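PDB 2YXG: dihydrodipicolinate synthase from Methanocaldococcus jannaschii DSM 2661, which probably catalyses the condensation of pyruvate with aspartate beta-semialdehyde to 4-hydroxy-tetrahydrodipicolinate, a step of lysine biosynthesis through the diaminopimelate pathway. Local coordinates for residues Ser168-Leu173 against Leu190-Leu195; Lys210-Met215 against Tyr232-Leu237. All coordinates share one frame; numbering follows the deposited sequence.

Interaction 1 (Ser168-Leu173 against Leu190-Leu195)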
# COMPACT_ATOMS: atom_id res chain seq x y z
N SER A 168 5.65 8.28 13.14
CA SER A 168 7.05 8.15 13.56
C SER A 168 8.00 8.85 12.61
O SER A 168 9.12 9.12 13.00
CB SER A 168 7.49 6.73 13.84
OG SER A 168 7.55 6.07 12.66
N GLN A 169 7.54 9.16 11.39
CA GLN A 169 8.31 10.10 10.60
C GLN A 169 8.38 11.47 11.31
O GLN A 169 9.42 12.13 11.26
CB GLN A 169 7.84 10.24 9.15
CG GLN A 169 8.67 11.27 8.38
CD GLN A 169 8.66 11.05 6.90
OE1 GLN A 169 8.25 11.93 6.12
NE2 GLN A 169 9.14 9.88 6.48
N VAL A 170 7.30 11.87 11.95
CA VAL A 170 7.29 13.08 12.73
C VAL A 170 8.25 12.98 13.95
O VAL A 170 8.98 13.94 14.26
CB VAL A 170 5.83 13.54 13.14
CG1 VAL A 170 5.86 14.52 14.35
CG2 VAL A 170 5.05 14.14 11.91
N SER A 171 8.33 11.82 14.61
CA SER A 171 9.26 11.84 15.71
C SER A 171 10.70 11.73 15.28
O SER A 171 11.56 12.22 15.97
CB SER A 171 8.89 11.00 16.95
OG SER A 171 8.25 9.84 16.64
N GLU A 172 10.95 11.14 14.12
CA GLU A 172 12.29 11.14 13.53
C GLU A 172 12.73 12.55 13.19
O GLU A 172 13.89 12.88 13.44
CB GLU A 172 12.38 10.21 12.32
CG GLU A 172 11.93 8.76 12.74
CD GLU A 172 11.47 7.80 11.62
OE1 GLU A 172 11.58 8.10 10.38
OE2 GLU A 172 10.98 6.70 12.01
N LEU A 173 11.83 13.36 12.63
CA LEU A 173 12.12 14.78 12.40
C LEU A 173 12.36 15.54 13.71
O LEU A 173 13.30 16.34 13.80
CB LEU A 173 11.02 15.49 11.60
CG LEU A 173 10.85 15.04 10.12
CD1 LEU A 173 9.51 15.47 9.57
CD2 LEU A 173 11.98 15.55 9.23
N LEU A 190 -3.43 17.72 16.60
CA LEU A 190 -3.28 17.45 18.03
C LEU A 190 -2.17 16.39 18.38
O LEU A 190 -1.27 16.68 19.17
CB LEU A 190 -4.64 17.14 18.66
CG LEU A 190 -4.77 16.88 20.15
CD1 LEU A 190 -6.24 16.87 20.51
CD2 LEU A 190 -4.19 15.53 20.44
N PRO A 191 -2.22 15.17 17.77
CA PRO A 191 -1.09 14.28 18.07
C PRO A 191 0.30 14.75 17.56
O PRO A 191 1.32 14.56 18.25
CB PRO A 191 -1.52 12.96 17.43
CG PRO A 191 -2.48 13.30 16.41
CD PRO A 191 -3.20 14.53 16.89
N ILE A 192 0.36 15.42 16.42
CA ILE A 192 1.64 16.04 16.00
C ILE A 192 2.23 17.09 16.99
O ILE A 192 3.40 17.10 17.26
CB ILE A 192 1.57 16.54 14.50
CG1 ILE A 192 1.46 15.32 13.55
CG2 ILE A 192 2.77 17.48 14.16
CD1 ILE A 192 1.22 15.67 12.07
N ILE A 193 1.41 17.94 17.57
CA ILE A 193 1.86 18.90 18.61
C ILE A 193 2.33 18.23 19.91
O ILE A 193 3.34 18.64 20.51
CB ILE A 193 0.79 19.97 18.87
CG1 ILE A 193 0.54 20.81 17.60
CG2 ILE A 193 1.18 20.86 19.98
CD1 ILE A 193 -0.74 21.70 17.72
N ALA A 194 1.61 17.18 20.30
CA ALA A 194 2.01 16.33 21.43
C ALA A 194 3.42 15.78 21.22
O ALA A 194 4.21 15.67 22.17
CB ALA A 194 1.00 15.18 21.64
N LEU A 195 3.72 15.45 19.96
CA LEU A 195 5.01 14.90 19.63
C LEU A 195 6.07 16.00 19.59
O LEU A 195 7.25 15.67 19.53
CB LEU A 195 4.98 14.17 18.29
CG LEU A 195 4.50 12.71 18.36
CD1 LEU A 195 4.21 12.13 16.93
CD2 LEU A 195 5.50 11.80 19.14

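Interaction 2 (Lys210-Met215 against Tyr232-Leu237)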
# COMPACT_ATOMS: atom_id res chain seq x y z
N LYS A 210 -11.39 30.46 14.32
CA LYS A 210 -11.26 30.79 15.74
C LYS A 210 -11.12 29.54 16.62
O LYS A 210 -10.31 29.49 17.55
CB LYS A 210 -12.42 31.69 16.20
CG LYS A 210 -12.32 32.13 17.64
CD LYS A 210 -13.40 33.21 17.94
CE LYS A 210 -13.75 33.33 19.46
NZ LYS A 210 -15.11 33.99 19.63
N GLU A 211 -11.88 28.52 16.27
CA GLU A 211 -11.86 27.26 16.98
C GLU A 211 -10.54 26.51 16.81
O GLU A 211 -9.94 26.03 17.79
CB GLU A 211 -13.05 26.42 16.51
CG GLU A 211 -14.43 27.06 16.80
CD GLU A 211 -14.91 28.10 15.75
OE1 GLU A 211 -14.13 28.61 14.89
OE2 GLU A 211 -16.11 28.44 15.82
N PHE A 212 -10.07 26.42 15.57
CA PHE A 212 -8.78 25.80 15.33
C PHE A 212 -7.61 26.51 16.03
O PHE A 212 -6.83 25.86 16.67
CB PHE A 212 -8.51 25.64 13.82
CG PHE A 212 -8.00 24.27 13.46
CD1 PHE A 212 -8.74 23.13 13.83
CD2 PHE A 212 -6.78 24.10 12.82
CE1 PHE A 212 -8.29 21.85 13.56
CE2 PHE A 212 -6.31 22.79 12.54
CZ PHE A 212 -7.07 21.68 12.91
N VAL A 213 -7.50 27.83 15.91
CA VAL A 213 -6.51 28.59 16.66
C VAL A 213 -6.55 28.27 18.15
O VAL A 213 -5.52 28.07 18.81
CB VAL A 213 -6.69 30.13 16.46
CG1 VAL A 213 -6.06 30.92 17.61
CG2 VAL A 213 -6.21 30.54 15.03
N GLU A 214 -7.74 28.21 18.70
CA GLU A 214 -7.76 27.99 20.11
C GLU A 214 -7.42 26.53 20.46
O GLU A 214 -6.71 26.30 21.46
CB GLU A 214 -9.02 28.59 20.74
CG GLU A 214 -10.22 27.76 20.78
CD GLU A 214 -11.31 28.38 21.75
OE1 GLU A 214 -11.82 29.54 21.43
OE2 GLU A 214 -11.61 27.72 22.82
N MET A 215 -7.79 25.57 19.60
CA MET A 215 -7.44 24.17 19.87
C MET A 215 -5.91 24.03 19.86
O MET A 215 -5.32 23.41 20.72
CB MET A 215 -8.01 23.22 18.80
CG MET A 215 -7.69 21.72 19.06
SD MET A 215 -8.03 20.74 17.59
CE MET A 215 -6.50 21.08 16.69
N TYR A 232 -12.45 16.82 18.94
CA TYR A 232 -13.61 15.94 18.76
C TYR A 232 -14.86 16.66 18.35
O TYR A 232 -15.65 16.09 17.63
CB TYR A 232 -13.88 15.03 19.98
CG TYR A 232 -12.82 13.99 20.03
CD1 TYR A 232 -12.74 13.01 19.01
CD2 TYR A 232 -11.83 14.00 21.03
CE1 TYR A 232 -11.73 12.07 19.00
CE2 TYR A 232 -10.82 13.04 21.03
CZ TYR A 232 -10.78 12.10 19.99
OH TYR A 232 -9.81 11.17 19.92
N LYS A 233 -15.05 17.90 18.78
CA LYS A 233 -16.19 18.67 18.28
C LYS A 233 -16.07 18.93 16.75
O LYS A 233 -17.07 18.94 16.04
CB LYS A 233 -16.33 20.00 19.06
CG LYS A 233 -17.32 21.00 18.43
CD LYS A 233 -17.35 22.31 19.25
CE LYS A 233 -16.66 23.53 18.54
NZ LYS A 233 -17.15 24.94 18.98
N LEU A 234 -14.85 19.16 16.27
CA LEU A 234 -14.58 19.41 14.85
C LEU A 234 -14.29 18.18 13.99
O LEU A 234 -14.10 18.28 12.78
CB LEU A 234 -13.36 20.36 14.73
CG LEU A 234 -13.44 21.71 15.48
CD1 LEU A 234 -12.17 22.54 15.20
CD2 LEU A 234 -14.68 22.41 15.01
N PHE A 235 -14.23 17.03 14.64
CA PHE A 235 -13.85 15.80 14.00
C PHE A 235 -14.72 15.40 12.80
O PHE A 235 -14.18 15.02 11.73
CB PHE A 235 -13.74 14.65 15.03
CG PHE A 235 -13.17 13.42 14.43
CD1 PHE A 235 -11.88 13.45 13.86
CD2 PHE A 235 -13.93 12.25 14.35
CE1 PHE A 235 -11.36 12.29 13.23
CE2 PHE A 235 -13.40 11.09 13.77
CZ PHE A 235 -12.13 11.11 13.21
N PRO A 236 -16.05 15.48 12.94
CA PRO A 236 -16.81 15.26 11.70
C PRO A 236 -16.49 16.27 10.58
O PRO A 236 -16.44 15.92 9.41
CB PRO A 236 -18.26 15.35 12.16
CG PRO A 236 -18.22 15.00 13.65
CD PRO A 236 -16.92 15.66 14.13
N LEU A 237 -16.31 17.53 10.94
CA LEU A 237 -15.96 18.53 9.96
C LEU A 237 -14.59 18.25 9.30
O LEU A 237 -14.47 18.36 8.10
CB LEU A 237 -15.92 19.89 10.58
CG LEU A 237 -15.60 21.04 9.61
CD1 LEU A 237 -16.64 21.14 8.50
CD2 LEU A 237 -15.48 22.33 10.45

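Interaction 1 (Ser168-Leu173 against Leu190-Leu195)
Val170 meets Ile192 and Leu195 between two successive outer helices of the (beta/alpha)8 barrel, 168-177 and 189-194, each of which crosses from one parallel strand to the next. The valine is a fork with one methyl for each partner. With Val170 CG1 anti to the backbone N (chi1 160°), that branch comes to 3.9 Å from CD1 of Leu195. The other branch, Val170 CG2, lies opposite the carbonyl carbon and sits 4.1 Å from Ile192 CG1, about equally near CD1 of that residue; the two side chains cross at roughly a right angle. With an alanine here both methyls are gone, which is likely to open a gap facing Ile192 and Leu195 and leave the leucine branch freer to turn. No hydrogen bond joins the segments; apolar van der Waals packing makes this buried contact. Leu167 also touches Ile192 and Leu195, while Val181 and Ser183 of strand 180-183 back Ile192. A second subunit lies beside the contact: the hydroxyl of its Tyr232 is hydrogen-bonded to Leu195 O. Leu195 is itself forked: while CD1 packs on Val170, Leu195 CD2 rests 4.1 Å from Ser171 CB.

Interaction 2 (Lys210-Met215 against Tyr232-Leu237)
The Phe212 ring presents its edge to Leu234: Leu234 CD1 lies in the ring plane, 3.7 Å from Phe212 CD1, so this methyl is over neither face. The buried phenylalanine is also touched by Val200 and Ser202 of strand 199-202, and by Val204, Asp186 and Met238. Its chi1 of -133°, off the staggered positions, is consistent with the ring reaching nearer to Leu234 than its CB direction alone would bring it. Leu234 CD1 also lies 4.2 Å from Glu211 CB, so one methyl touches two consecutive residues of helix 209-221. Lys233, at the exposed side, bends at chi3 (108°), and Lys233 NZ lies 4.1 Å from Glu211 CG. It does not grip the carboxylate: Lys233 NZ stays 4.8 Å from Glu211 OE2, not in contact, though the opposite charges probably attract. Side chains span the space between local axes that approach no closer than 11.3 Å and run at 131° to each other. Helix 224-240 is kinked where the N of Pro236 and of Leu237 has no bond to the turn before; proline has no N-H to give. The arrangement is the junction of the last barrel helix with the helical C-terminal extension characteristic of the DapA family.

How the interactions relate
From the N terminus, the chain has already laid down the earlier barrel strands when helix 168-177 begins. Interaction 1 closes a loop through strand 180-183 onto helix 189-194, tying two neighbouring barrel helices together. The chain then adds strand 199-202 before interaction 2 opens; its loop is almost wholly helical and joins helix 209-221 to helix 224-240. The two loops follow in series, neither nesting nor crossing. The centres of interactions 1 and 2 lie about 19 Å apart, and the nearest atoms of interactions 1 and 2, about 5 Å apart, do not touch. Helix 224-240 links them within the chain, since Leu190 and Ala194 pack on Phe224. Both contacts also touch the second subunit of the homotetramer.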